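Local structure of carboxypeptidase A (Helicoverpa armigera, 1JQG) at residues L179-L188 against Y224-R235. The protein probably works as a zinc-dependent carboxypeptidase of the M14 family, removing residues from the C-terminal end of peptides, and is made as a proenzyme. Numbering follows the deposited sequence.
With ZN (zinc ion), chain B.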
ATOM      1  N   LEU A 179       0.176   2.732  -3.933  1.00 17.33           N
ATOM      2  CA  LEU A 179      -0.579   3.941  -3.671  1.00 17.00           C
ATOM      3  C   LEU A 179      -2.089   3.773  -3.670  1.00 16.09           C
ATOM      4  O   LEU A 179      -2.825   4.713  -3.834  1.00 14.77           O
ATOM      5  CB  LEU A 179      -0.137   5.069  -4.599  1.00 14.61           C
ATOM      6  CG  LEU A 179       1.233   5.716  -4.295  1.00 16.98           C
ATOM      7  CD1 LEU A 179       1.535   6.884  -5.220  1.00 15.42           C
ATOM      8  CD2 LEU A 179       1.405   6.186  -2.858  1.00 13.33           C
ATOM      9  N   LEU A 180      -2.588   2.599  -3.343  1.00 19.42           N
ATOM     10  CA  LEU A 180      -4.000   2.331  -3.167  1.00 19.97           C
ATOM     11  C   LEU A 180      -4.503   3.175  -1.977  1.00 19.64           C
ATOM     12  O   LEU A 180      -5.578   3.778  -2.039  1.00 16.17           O
ATOM     13  CB  LEU A 180      -4.256   0.839  -2.992  1.00 18.18           C
ATOM     14  CG  LEU A 180      -5.709   0.364  -3.095  1.00 19.14           C
ATOM     15  CD1 LEU A 180      -6.239   0.664  -4.461  1.00 14.66           C
ATOM     16  CD2 LEU A 180      -5.923  -1.100  -2.755  1.00 13.03           C
ATOM     17  N   HIS A 181      -3.723   3.193  -0.907  1.00 17.02           N
ATOM     18  CA  HIS A 181      -3.890   4.069   0.228  1.00 18.65           C
ATOM     19  C   HIS A 181      -2.906   5.226   0.035  1.00 23.16           C
ATOM     20  O   HIS A 181      -1.683   5.174   0.294  1.00 25.21           O
ATOM     21  CB  HIS A 181      -3.614   3.325   1.519  1.00 18.25           C
ATOM     22  CG  HIS A 181      -4.713   2.419   1.944  1.00 16.13           C
ATOM     23  ND1 HIS A 181      -4.586   1.274   2.619  1.00 18.26           N
ATOM     24  CD2 HIS A 181      -6.062   2.447   1.815  1.00 19.04           C
ATOM     25  CE1 HIS A 181      -5.612   0.568   2.949  1.00 13.30           C
ATOM     26  NE2 HIS A 181      -6.572   1.322   2.429  1.00 20.70           N
ATOM     27  N   CYS A 182      -3.409   6.351  -0.454  1.00 22.26           N
ATOM     28  CA  CYS A 182      -2.626   7.494  -0.842  1.00 15.36           C
ATOM     29  C   CYS A 182      -1.626   8.057   0.118  1.00 14.60           C
ATOM     30  O   CYS A 182      -0.653   8.679  -0.328  1.00 18.22           O
ATOM     31  CB  CYS A 182      -3.659   8.491  -1.323  1.00 21.41           C
ATOM     32  SG  CYS A 182      -5.005   8.905  -0.224  1.00 16.72           S
ATOM     33  N   ARG A 183      -1.732   7.833   1.405  1.00 16.92           N
ATOM     34  CA  ARG A 183      -0.798   8.369   2.395  1.00 15.95           C
ATOM     35  C   ARG A 183       0.458   7.516   2.542  1.00 19.58           C
ATOM     36  O   ARG A 183       1.444   7.927   3.171  1.00 21.14           O
ATOM     37  CB  ARG A 183      -1.389   8.495   3.783  1.00 16.54           C
ATOM     38  CG  ARG A 183      -1.864   7.233   4.447  1.00 15.10           C
ATOM     39  CD  ARG A 183      -2.616   7.520   5.737  1.00 19.76           C
ATOM     40  NE  ARG A 183      -2.842   6.303   6.532  1.00 18.63           N
ATOM     41  CZ  ARG A 183      -3.605   6.310   7.622  1.00 14.88           C
ATOM     42  NH1 ARG A 183      -4.162   7.424   8.060  1.00 16.11           N
ATOM     43  NH2 ARG A 183      -3.791   5.243   8.359  1.00 20.26           N
ATOM     44  N   GLU A 184       0.424   6.309   1.959  1.00 16.95           N
ATOM     45  CA  GLU A 184       1.599   5.446   2.008  1.00 17.74           C
ATOM     46  C   GLU A 184       2.606   5.753   0.900  1.00 18.53           C
ATOM     47  O   GLU A 184       2.732   4.984  -0.057  1.00 18.25           O
ATOM     48  CB  GLU A 184       1.161   3.986   1.947  1.00 15.67           C
ATOM     49  CG  GLU A 184       0.158   3.649   2.999  1.00 18.41           C
ATOM     50  CD  GLU A 184      -0.484   2.305   2.764  1.00 18.66           C
ATOM     51  OE1 GLU A 184      -1.261   2.092   3.733  1.00 15.08           O
ATOM     52  OE2 GLU A 184      -0.197   1.692   1.752  1.00 17.79           O
ATOM     53  N   TRP A 185       3.289   6.897   1.018  1.00 18.63           N
ATOM     54  CA  TRP A 185       4.159   7.437   0.004  1.00 16.93           C
ATOM     55  C   TRP A 185       5.353   6.599  -0.339  1.00 16.41           C
ATOM     56  O   TRP A 185       5.761   6.478  -1.482  1.00 17.10           O
ATOM     57  CB  TRP A 185       4.662   8.843   0.395  1.00 16.13           C
ATOM     58  CG  TRP A 185       3.606   9.904   0.287  1.00 19.29           C
ATOM     59  CD1 TRP A 185       2.268   9.739   0.046  1.00 18.43           C
ATOM     60  CD2 TRP A 185       3.810  11.320   0.427  1.00 21.68           C
ATOM     61  NE1 TRP A 185       1.637  10.976   0.031  1.00 18.84           N
ATOM     62  CE2 TRP A 185       2.557  11.947   0.273  1.00 15.29           C
ATOM     63  CE3 TRP A 185       4.947  12.113   0.684  1.00 19.92           C
ATOM     64  CZ2 TRP A 185       2.418  13.323   0.354  1.00 19.88           C
ATOM     65  CZ3 TRP A 185       4.785  13.490   0.761  1.00 13.48           C
ATOM     66  CH2 TRP A 185       3.535  14.076   0.600  1.00 14.10           C
ATOM     67  N   VAL A 186       5.891   5.868   0.618  1.00 20.18           N
ATOM     68  CA  VAL A 186       7.026   4.989   0.411  1.00 22.83           C
ATOM     69  C   VAL A 186       6.734   3.814  -0.529  1.00 22.39           C
ATOM     70  O   VAL A 186       7.669   3.130  -0.950  1.00 21.20           O
ATOM     71  CB  VAL A 186       7.584   4.514   1.772  1.00 26.71           C
ATOM     72  CG1 VAL A 186       6.760   3.436   2.471  1.00 22.72           C
ATOM     73  CG2 VAL A 186       9.030   4.046   1.597  1.00 27.19           C
ATOM     74  N   THR A 187       5.470   3.582  -0.922  1.00 18.74           N
ATOM     75  CA  THR A 187       5.122   2.501  -1.819  1.00 15.72           C
ATOM     76  C   THR A 187       5.453   2.808  -3.275  1.00 18.32           C
ATOM     77  O   THR A 187       5.705   1.842  -4.065  1.00 17.32           O
ATOM     78  CB  THR A 187       3.652   2.084  -1.720  1.00 14.70           C
ATOM     79  OG1 THR A 187       2.780   3.152  -2.110  1.00 17.74           O
ATOM     80  CG2 THR A 187       3.365   1.633  -0.298  1.00 24.69           C
ATOM     81  N   LEU A 188       5.428   4.079  -3.660  1.00 15.48           N
ATOM     82  CA  LEU A 188       5.682   4.516  -5.022  1.00 14.17           C
ATOM     83  C   LEU A 188       7.101   4.274  -5.479  1.00 17.65           C
ATOM     84  O   LEU A 188       7.390   3.589  -6.482  1.00 15.79           O
ATOM     85  CB  LEU A 188       5.291   5.987  -5.225  1.00 13.23           C
ATOM     86  CG  LEU A 188       5.477   6.537  -6.658  1.00 19.64           C
ATOM     87  CD1 LEU A 188       4.650   5.815  -7.729  1.00 13.10           C
ATOM     88  CD2 LEU A 188       5.162   8.018  -6.792  1.00 15.82           C
ATOM     89  N   TYR A 224      -3.836  10.827  -3.534  1.00 17.60           N
ATOM     90  CA  TYR A 224      -2.427  11.141  -3.575  1.00 18.56           C
ATOM     91  C   TYR A 224      -2.213  12.648  -3.766  1.00 17.50           C
ATOM     92  O   TYR A 224      -1.284  13.210  -3.157  1.00 16.38           O
ATOM     93  CB  TYR A 224      -1.726  10.324  -4.676  1.00 19.71           C
ATOM     94  CG  TYR A 224      -0.210  10.384  -4.651  1.00 21.57           C
ATOM     95  CD1 TYR A 224       0.475  10.128  -3.471  1.00 22.14           C
ATOM     96  CD2 TYR A 224       0.538  10.685  -5.765  1.00 19.47           C
ATOM     97  CE1 TYR A 224       1.848  10.171  -3.421  1.00 20.72           C
ATOM     98  CE2 TYR A 224       1.921  10.734  -5.735  1.00 19.35           C
ATOM     99  CZ  TYR A 224       2.570  10.475  -4.552  1.00 19.57           C
ATOM    100  OH  TYR A 224       3.935  10.527  -4.497  1.00 16.29           O
ATOM    101  N   VAL A 225      -3.022  13.261  -4.622  1.00 14.96           N
ATOM    102  CA  VAL A 225      -2.844  14.691  -4.929  1.00 19.98           C
ATOM    103  C   VAL A 225      -3.280  15.479  -3.698  1.00 22.00           C
ATOM    104  O   VAL A 225      -2.697  16.485  -3.324  1.00 20.70           O
ATOM    105  CB  VAL A 225      -3.610  15.103  -6.192  1.00 26.67           C
ATOM    106  CG1 VAL A 225      -3.824  16.596  -6.429  1.00 19.71           C
ATOM    107  CG2 VAL A 225      -2.929  14.539  -7.448  1.00 17.84           C
ATOM    108  N   HIS A 226      -4.303  14.971  -3.012  1.00 22.19           N
ATOM    109  CA  HIS A 226      -4.868  15.594  -1.846  1.00 19.37           C
ATOM    110  C   HIS A 226      -3.879  15.548  -0.688  1.00 21.97           C
ATOM    111  O   HIS A 226      -3.795  16.487   0.120  1.00 24.40           O
ATOM    112  CB  HIS A 226      -6.181  14.897  -1.459  1.00 19.51           C
ATOM    113  CG  HIS A 226      -6.939  15.560  -0.345  1.00 22.34           C
ATOM    114  ND1 HIS A 226      -7.238  14.933   0.863  1.00 21.73           N
ATOM    115  CD2 HIS A 226      -7.468  16.810  -0.263  1.00 19.73           C
ATOM    116  CE1 HIS A 226      -7.930  15.769   1.620  1.00 22.02           C
ATOM    117  NE2 HIS A 226      -8.047  16.931   0.985  1.00 17.44           N
ATOM    118  N   THR A 227      -3.124  14.462  -0.574  1.00 22.27           N
ATOM    119  CA  THR A 227      -2.120  14.325   0.470  1.00 24.57           C
ATOM    120  C   THR A 227      -0.912  15.240   0.243  1.00 28.53           C
ATOM    121  O   THR A 227      -0.191  15.522   1.201  1.00 31.32           O
ATOM    122  CB  THR A 227      -1.630  12.870   0.584  1.00 21.65           C
ATOM    123  OG1 THR A 227      -1.083  12.463  -0.672  1.00 20.31           O
ATOM    124  CG2 THR A 227      -2.751  11.901   0.942  1.00 24.93           C
ATOM    125  N   PHE A 228      -0.660  15.636  -1.009  1.00 27.41           N
ATOM    126  CA  PHE A 228       0.424  16.519  -1.370  1.00 29.23           C
ATOM    127  C   PHE A 228       0.204  17.979  -0.964  1.00 33.13           C
ATOM    128  O   PHE A 228       1.158  18.700  -0.659  1.00 35.60           O
ATOM    129  CB  PHE A 228       0.691  16.495  -2.882  1.00 26.45           C
ATOM    130  CG  PHE A 228       1.932  15.707  -3.237  1.00 30.31           C
ATOM    131  CD1 PHE A 228       2.980  16.344  -3.876  1.00 26.79           C
ATOM    132  CD2 PHE A 228       2.047  14.346  -2.918  1.00 17.99           C
ATOM    133  CE1 PHE A 228       4.115  15.650  -4.234  1.00 25.26           C
ATOM    134  CE2 PHE A 228       3.197  13.692  -3.239  1.00 21.47           C
ATOM    135  CZ  PHE A 228       4.216  14.316  -3.903  1.00 26.93           C
ATOM    136  N   GLY A 229      -1.031  18.430  -0.943  1.00 33.83           N
ATOM    137  CA  GLY A 229      -1.352  19.762  -0.515  1.00 39.40           C
ATOM    138  C   GLY A 229      -2.635  19.804   0.287  1.00 43.72           C
ATOM    139  O   GLY A 229      -3.709  20.130  -0.207  1.00 50.61           O
ATOM    140  N   GLY A 230      -2.542  19.402   1.546  1.00 44.84           N
ATOM    141  CA  GLY A 230      -3.728  19.307   2.392  1.00 43.43           C
ATOM    142  C   GLY A 230      -3.597  18.202   3.449  1.00 43.56           C
ATOM    143  O   GLY A 230      -2.651  18.141   4.267  1.00 46.46           O
ATOM    144  N   ASP A 231      -4.582  17.283   3.418  1.00 33.56           N
ATOM    145  CA  ASP A 231      -4.565  16.178   4.361  1.00 28.03           C
ATOM    146  C   ASP A 231      -3.505  15.148   4.034  1.00 28.11           C
ATOM    147  O   ASP A 231      -3.715  14.126   3.364  1.00 25.94           O
ATOM    148  CB  ASP A 231      -5.975  15.585   4.415  1.00 25.63           C
ATOM    149  CG  ASP A 231      -6.161  14.712   5.637  1.00 25.01           C
ATOM    150  OD1 ASP A 231      -7.201  14.798   6.287  1.00 30.13           O
ATOM    151  OD2 ASP A 231      -5.236  13.910   5.907  1.00 43.92           O
ATOM    152  N   ARG A 232      -2.310  15.271   4.624  1.00 29.28           N
ATOM    153  CA  ARG A 232      -1.215  14.334   4.524  1.00 21.80           C
ATOM    154  C   ARG A 232      -1.619  12.909   4.913  1.00 24.22           C
ATOM    155  O   ARG A 232      -1.080  11.920   4.374  1.00 20.20           O
ATOM    156  CB  ARG A 232      -0.032  14.757   5.401  1.00 17.64           C
ATOM    157  CG  ARG A 232       1.215  13.882   5.353  1.00 13.70           C
ATOM    158  CD  ARG A 232       1.767  13.643   3.987  1.00 17.18           C
ATOM    159  NE  ARG A 232       2.952  12.777   3.961  1.00 21.72           N
ATOM    160  CZ  ARG A 232       2.855  11.426   3.937  1.00 24.99           C
ATOM    161  NH1 ARG A 232       1.664  10.820   3.951  1.00 16.40           N
ATOM    162  NH2 ARG A 232       3.947  10.639   3.907  1.00 14.89           N
ATOM    163  N   TYR A 233      -2.460  12.776   5.953  1.00 22.05           N
ATOM    164  CA  TYR A 233      -2.776  11.449   6.458  1.00 23.56           C
ATOM    165  C   TYR A 233      -4.048  10.873   5.850  1.00 25.46           C
ATOM    166  O   TYR A 233      -4.613   9.919   6.408  1.00 28.48           O
ATOM    167  CB  TYR A 233      -2.835  11.460   7.981  1.00 22.15           C
ATOM    168  CG  TYR A 233      -1.498  11.591   8.653  1.00 21.57           C
ATOM    169  CD1 TYR A 233      -1.289  12.516   9.687  1.00 17.31           C
ATOM    170  CD2 TYR A 233      -0.431  10.763   8.280  1.00 25.70           C
ATOM    171  CE1 TYR A 233      -0.055  12.622  10.308  1.00 17.86           C
ATOM    172  CE2 TYR A 233       0.813  10.862   8.890  1.00 22.28           C
ATOM    173  CZ  TYR A 233       0.987  11.792   9.908  1.00 21.24           C
ATOM    174  OH  TYR A 233       2.207  11.877  10.521  1.00 16.86           O
ATOM    175  N   TRP A 234      -4.491  11.434   4.723  1.00 23.51           N
ATOM    176  CA  TRP A 234      -5.633  10.890   3.998  1.00 22.06           C
ATOM    177  C   TRP A 234      -5.237   9.549   3.356  1.00 20.71           C
ATOM    178  O   TRP A 234      -4.160   9.434   2.756  1.00 14.83           O
ATOM    179  CB  TRP A 234      -6.124  11.944   3.008  1.00 16.01           C
ATOM    180  CG  TRP A 234      -7.417  11.573   2.328  1.00 25.61           C
ATOM    181  CD1 TRP A 234      -7.598  10.954   1.112  1.00 17.85           C
ATOM    182  CD2 TRP A 234      -8.735  11.796   2.861  1.00 18.56           C
ATOM    183  NE1 TRP A 234      -8.941  10.774   0.870  1.00 16.11           N
ATOM    184  CE2 TRP A 234      -9.657  11.296   1.919  1.00 21.66           C
ATOM    185  CE3 TRP A 234      -9.216  12.371   4.032  1.00 21.82           C
ATOM    186  CZ2 TRP A 234     -11.042  11.340   2.123  1.00 21.38           C
ATOM    187  CZ3 TRP A 234     -10.580  12.430   4.243  1.00 20.83           C
ATOM    188  CH2 TRP A 234     -11.478  11.912   3.292  1.00 25.38           C
ATOM    189  N   ARG A 235      -6.128   8.580   3.367  1.00 23.70           N
ATOM    190  CA  ARG A 235      -5.886   7.266   2.764  1.00 25.90           C
ATOM    191  C   ARG A 235      -6.958   6.836   1.763  1.00 24.00           C
ATOM    192  O   ARG A 235      -6.730   5.958   0.936  1.00 28.63           O
ATOM    193  CB  ARG A 235      -5.769   6.208   3.866  1.00 26.03           C
ATOM    194  CG  ARG A 235      -6.981   6.099   4.770  1.00 29.49           C
ATOM    195  CD  ARG A 235      -6.751   5.107   5.907  1.00 41.92           C
ATOM    196  NE  ARG A 235      -6.694   3.741   5.396  1.00 47.91           N
ATOM    197  CZ  ARG A 235      -7.297   2.715   5.990  1.00 57.35           C
ATOM    198  NH1 ARG A 235      -7.996   2.952   7.095  1.00 56.71           N
ATOM    199  NH2 ARG A 235      -7.213   1.475   5.506  1.00 64.38           N
TER
HETATM  200 ZN    ZN B 413      -2.632   0.374   3.244  1.00 25.88          ZN
HETATM  201  O   HOH W   1      -7.881   4.064  -0.567  1.00 15.07           O
HETATM  202  O   HOH W   2      -2.927  -1.062   5.200  1.00 17.20           O
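The HxxE zinc-binding loop of the M14 peptidases, 179-188, packs through H181, R183 and W185 against the end of helix 221-228 and the loop after it. H181 ND1 and E184 OE1 bind the zinc ion, whose coordination is completed by H306 and a water. R235 lies alongside the H181 ring, its guanidinium turned 70° from it; H181 NE2 and R235 NH2, two donors 3.1 Å apart, both turn to D252. R183, extended from CG to NE, carries NH1 to a hydrogen bond with Y233 O (3.0 Å) and a salt bridge with D50 of the activation peptide; R235 CD lies over its guanidinium. W185 has both indole faces covered: the R232 guanidinium lies flat on one; on the other, Y224 meets the five-membered ring in an offset edge-to-face pair (81°) and F228 CD2 touches W185 CZ2 (3.4 Å). NE1 donates in the ring plane to T227 OG1 (3.2 Å). Cutting W185 back to an alanine is likely to deprive R232 of its stacking surface and open a gap beside Y224 and F228. R232 NH1 donates to a lone pair of R183 O (3.0 Å), and NE forms a salt bridge with E98. L179 CD1 makes a CH-pi contact over Y224, 3.6 Å from the centroid.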